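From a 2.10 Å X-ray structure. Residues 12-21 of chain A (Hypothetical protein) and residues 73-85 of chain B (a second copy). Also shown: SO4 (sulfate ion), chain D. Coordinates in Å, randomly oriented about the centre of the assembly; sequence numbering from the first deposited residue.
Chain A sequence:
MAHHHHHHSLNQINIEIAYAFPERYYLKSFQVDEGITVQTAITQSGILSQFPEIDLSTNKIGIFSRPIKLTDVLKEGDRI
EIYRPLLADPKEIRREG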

# COMPACT_ATOMS: atom_id res chain seq x y z
N GLN A 12 5.68 20.56 5.44
CA GLN A 12 5.84 19.22 6.01
C GLN A 12 4.73 18.25 5.65
O GLN A 12 3.63 18.68 5.30
CB GLN A 12 5.92 19.32 7.54
CG GLN A 12 7.03 20.23 8.05
CD GLN A 12 8.39 19.57 8.04
OE1 GLN A 12 8.76 18.88 8.99
NE2 GLN A 12 9.15 19.78 6.97
N ILE A 13 5.01 16.95 5.74
CA ILE A 13 3.96 15.92 5.61
C ILE A 13 4.06 14.92 6.74
O ILE A 13 5.12 14.74 7.31
CB ILE A 13 3.96 15.20 4.23
CG1 ILE A 13 5.36 14.60 3.93
CG2 ILE A 13 3.43 16.12 3.13
CD1 ILE A 13 5.38 13.51 2.86
N ASN A 14 2.94 14.28 7.07
CA ASN A 14 2.93 13.26 8.12
C ASN A 14 3.02 11.87 7.47
O ASN A 14 2.23 11.56 6.57
CB ASN A 14 1.64 13.32 8.95
CG ASN A 14 1.44 14.67 9.64
OD1 ASN A 14 2.08 14.98 10.65
ND2 ASN A 14 0.53 15.47 9.10
N ILE A 15 3.98 11.07 7.92
CA ILE A 15 4.16 9.72 7.39
C ILE A 15 4.38 8.77 8.51
O ILE A 15 4.65 9.17 9.65
CB ILE A 15 5.39 9.60 6.42
CG1 ILE A 15 6.71 9.96 7.14
CG2 ILE A 15 5.14 10.41 5.16
CD1 ILE A 15 7.98 9.53 6.43
N GLU A 16 4.33 7.49 8.19
CA GLU A 16 4.63 6.47 9.17
C GLU A 16 5.61 5.50 8.58
O GLU A 16 5.69 5.37 7.37
CB GLU A 16 3.36 5.72 9.57
CG GLU A 16 2.36 6.61 10.34
CD GLU A 16 1.11 5.84 10.72
OE1 GLU A 16 0.50 5.22 9.81
OE2 GLU A 16 0.76 5.82 11.94
N ILE A 17 6.33 4.81 9.45
CA ILE A 17 7.16 3.69 9.04
C ILE A 17 6.91 2.59 10.02
O ILE A 17 6.98 2.83 11.25
CB ILE A 17 8.69 4.02 9.07
CG1 ILE A 17 8.98 5.27 8.25
CG2 ILE A 17 9.50 2.85 8.50
CD1 ILE A 17 10.54 5.57 8.11
N ALA A 18 6.68 1.38 9.50
CA ALA A 18 6.45 0.18 10.32
C ALA A 18 7.45 -0.89 9.98
O ALA A 18 7.89 -1.00 8.84
CB ALA A 18 5.06 -0.35 10.07
N TYR A 19 7.85 -1.66 10.97
CA TYR A 19 8.68 -2.80 10.71
C TYR A 19 8.01 -3.93 11.47
O TYR A 19 7.87 -3.87 12.71
CB TYR A 19 10.11 -2.56 11.20
CG TYR A 19 11.01 -3.76 11.18
CD1 TYR A 19 11.07 -4.61 10.07
CD2 TYR A 19 11.86 -4.01 12.25
CE1 TYR A 19 11.89 -5.69 10.05
CE2 TYR A 19 12.69 -5.08 12.23
CZ TYR A 19 12.71 -5.90 11.17
OH TYR A 19 13.55 -6.96 11.24
N ALA A 20 7.57 -4.93 10.71
CA ALA A 20 6.92 -6.11 11.26
C ALA A 20 7.93 -7.22 11.35
O ALA A 20 8.48 -7.68 10.34
CB ALA A 20 5.71 -6.56 10.36
N PHE A 21 8.18 -7.69 12.57
CA PHE A 21 8.92 -8.91 12.68
C PHE A 21 8.22 -9.83 13.70
O PHE A 21 7.20 -9.44 14.27
CB PHE A 21 10.43 -8.65 12.93
CG PHE A 21 10.72 -7.88 14.19
CD1 PHE A 21 11.28 -8.52 15.28
CD2 PHE A 21 10.45 -6.51 14.27
CE1 PHE A 21 11.55 -7.81 16.45
CE2 PHE A 21 10.71 -5.78 15.44
CZ PHE A 21 11.26 -6.43 16.53
N VAL B 73 8.72 9.42 -4.35
CA VAL B 73 8.45 10.57 -3.45
C VAL B 73 7.27 10.22 -2.52
O VAL B 73 6.27 9.68 -2.96
CB VAL B 73 8.24 11.91 -4.26
CG1 VAL B 73 7.71 13.04 -3.39
CG2 VAL B 73 9.57 12.35 -4.88
N LEU B 74 7.42 10.48 -1.22
CA LEU B 74 6.31 10.23 -0.29
C LEU B 74 5.25 11.33 -0.34
O LEU B 74 5.55 12.47 -0.71
CB LEU B 74 6.81 10.08 1.14
CG LEU B 74 7.62 8.80 1.34
CD1 LEU B 74 8.51 9.02 2.52
CD2 LEU B 74 6.70 7.59 1.57
N LYS B 75 4.03 10.96 0.05
CA LYS B 75 2.90 11.88 0.12
C LYS B 75 2.31 11.85 1.52
O LYS B 75 2.56 10.92 2.32
CB LYS B 75 1.87 11.53 -0.96
CG LYS B 75 2.30 12.02 -2.36
CD LYS B 75 1.64 11.26 -3.54
CE LYS B 75 0.23 11.83 -3.97
NZ LYS B 75 -0.28 11.26 -5.29
N GLU B 76 1.54 12.88 1.84
CA GLU B 76 0.82 12.98 3.11
C GLU B 76 0.11 11.68 3.47
O GLU B 76 -0.66 11.15 2.67
CB GLU B 76 -0.21 14.14 3.02
CG GLU B 76 -1.17 14.24 4.21
CD GLU B 76 -0.45 14.53 5.51
OE1 GLU B 76 -1.02 14.22 6.58
OE2 GLU B 76 0.67 15.09 5.47
N GLY B 77 0.34 11.15 4.68
CA GLY B 77 -0.36 9.94 5.09
C GLY B 77 0.23 8.60 4.64
O GLY B 77 -0.29 7.51 5.01
N ASP B 78 1.30 8.64 3.85
CA ASP B 78 1.95 7.39 3.41
C ASP B 78 2.51 6.63 4.61
O ASP B 78 3.02 7.23 5.56
CB ASP B 78 3.05 7.64 2.40
CG ASP B 78 2.52 7.81 0.98
OD1 ASP B 78 1.31 7.56 0.70
OD2 ASP B 78 3.33 8.22 0.12
N ARG B 79 2.38 5.31 4.57
CA ARG B 79 3.09 4.46 5.50
C ARG B 79 4.01 3.53 4.72
O ARG B 79 3.57 2.85 3.80
CB ARG B 79 2.14 3.62 6.34
CG ARG B 79 2.89 2.78 7.35
CD ARG B 79 1.97 1.73 7.98
NE ARG B 79 1.15 2.29 9.04
CZ ARG B 79 0.30 1.60 9.81
NH1 ARG B 79 -0.41 2.23 10.75
NH2 ARG B 79 0.17 0.28 9.65
N ILE B 80 5.27 3.50 5.14
CA ILE B 80 6.28 2.60 4.61
C ILE B 80 6.23 1.36 5.47
O ILE B 80 6.39 1.44 6.71
CB ILE B 80 7.69 3.26 4.73
CG1 ILE B 80 7.76 4.57 3.94
CG2 ILE B 80 8.81 2.24 4.39
CD1 ILE B 80 8.97 5.44 4.26
N GLU B 81 6.00 0.21 4.85
CA GLU B 81 5.95 -1.03 5.61
C GLU B 81 7.19 -1.83 5.25
O GLU B 81 7.40 -2.12 4.09
CB GLU B 81 4.72 -1.87 5.24
CG GLU B 81 3.37 -1.24 5.58
CD GLU B 81 2.80 -1.70 6.94
OE1 GLU B 81 3.44 -2.51 7.67
OE2 GLU B 81 1.70 -1.22 7.30
N ILE B 82 7.95 -2.23 6.26
CA ILE B 82 9.10 -3.05 6.03
C ILE B 82 8.82 -4.39 6.70
O ILE B 82 8.33 -4.42 7.82
CB ILE B 82 10.41 -2.40 6.62
CG1 ILE B 82 10.70 -1.02 5.99
CG2 ILE B 82 11.62 -3.41 6.53
CD1 ILE B 82 11.70 -0.18 6.85
N TYR B 83 9.06 -5.49 6.00
CA TYR B 83 8.78 -6.78 6.58
C TYR B 83 9.68 -7.84 5.96
O TYR B 83 10.49 -7.54 5.09
CB TYR B 83 7.25 -7.13 6.51
CG TYR B 83 6.61 -7.00 5.18
CD1 TYR B 83 6.38 -5.75 4.61
CD2 TYR B 83 6.19 -8.14 4.49
CE1 TYR B 83 5.80 -5.62 3.39
CE2 TYR B 83 5.55 -8.03 3.27
CZ TYR B 83 5.36 -6.78 2.73
OH TYR B 83 4.74 -6.66 1.51
N ARG B 84 9.54 -9.06 6.43
CA ARG B 84 10.44 -10.16 6.04
C ARG B 84 9.79 -11.07 5.02
O ARG B 84 8.63 -11.42 5.17
CB ARG B 84 10.87 -10.96 7.27
CG ARG B 84 11.04 -10.10 8.53
CD ARG B 84 12.39 -10.28 9.15
NE ARG B 84 12.53 -11.43 10.04
CZ ARG B 84 12.99 -11.37 11.30
NH1 ARG B 84 13.35 -10.22 11.86
NH2 ARG B 84 13.10 -12.49 12.01
N PRO B 85 10.52 -11.43 3.95
CA PRO B 85 9.99 -12.32 2.92
C PRO B 85 9.77 -13.79 3.38
O PRO B 85 8.96 -14.49 2.76
CB PRO B 85 11.08 -12.28 1.83
CG PRO B 85 12.38 -12.00 2.61
CD PRO B 85 11.91 -11.00 3.67
S SO4 D . 3.41 -9.50 -0.13
O1 SO4 D . 3.36 -8.05 -0.12
O2 SO4 D . 2.18 -9.97 -0.75
O3 SO4 D . 4.57 -10.04 -0.82
O4 SO4 D . 3.54 -9.84 1.24
O HOH W 1 7.73 -9.62 8.59

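The two stretches pair as parallel β-strands from two copies of the protein, so the sheet continues across the boundary between chains. Their axes approach to 4.5 Å at an angle of 10°, and together they bury 960 Å².

The backbone ladder has the alternation typical of parallel strands, in which one residue of chain A bonds to two residues flanking its partner in chain B. Glu A16 N donates to Asp B78 O (2.9 Å), and Glu A16 O accepts from Ile B80 N (2.9 Å). Ala A18 repeats the pattern two residues on: its N donates to Ile B80 O (2.8 Å) and its O accepts from Ile B82 N (2.9 Å). A last rung runs from Ala A20 N to Ile B82 O (3.0 Å). Beyond it a water replaces the direct bond, donating to Ala A20 O and accepting from Arg B84 N.

Before the regular ladder, chain B makes a type II turn from Lys B75 to Asp B78, closed by Asp B78 N to Lys B75 O (3.0 Å) and braced by Lys B75 N to Asp B78 OD2 (2.8 Å). Gly B77 takes a positive phi, where a CB would jam against the preceding carbonyl oxygen; its N donates to Asn A14 O (2.7 Å). Glu B76 reaches back from the turn with its carboxylate and grips Asn A14 twice: OE2 accepts from the backbone N (2.9 Å) and OE1 from ND2 (3.2 Å). Asparagine suits this place because its amide supplies a second donor beside the backbone one.

Charged groups occupy the sheet face that carries Glu A16, Ala A18, Arg B79 and Glu B81. Glu A16 OE1 forms a salt bridge with Arg B79 NE (3.1 Å), while Arg B79 NH2 bridges to Glu B81 OE2 (3.2 Å) in its own strand. One guanidinium thus serves a carboxylate from each chain. The small Ala A18 lies close by, its CB 3.6 Å from Glu B81 OE1.

The other face, with Ile A17, Tyr A19, Ile B80 and Ile B82, is apolar and buried. Ile A17 CG1 meets Ile B80 CD1 at 4.0 Å, and its CG2 lies 4.1 Å from Ile B82 CD1; branched isoleucines favour extended backbones and fill such a layer well. Tyr A19 CD1 packs on Ile B82 CG2 (3.8 Å), while its OH accepts a weak hydrogen bond from Arg B84 NH1 (3.3 Å). Nearer the turn, Leu B74 CD1 touches Ile A15 CD1 (4.0 Å), extending the apolar contact.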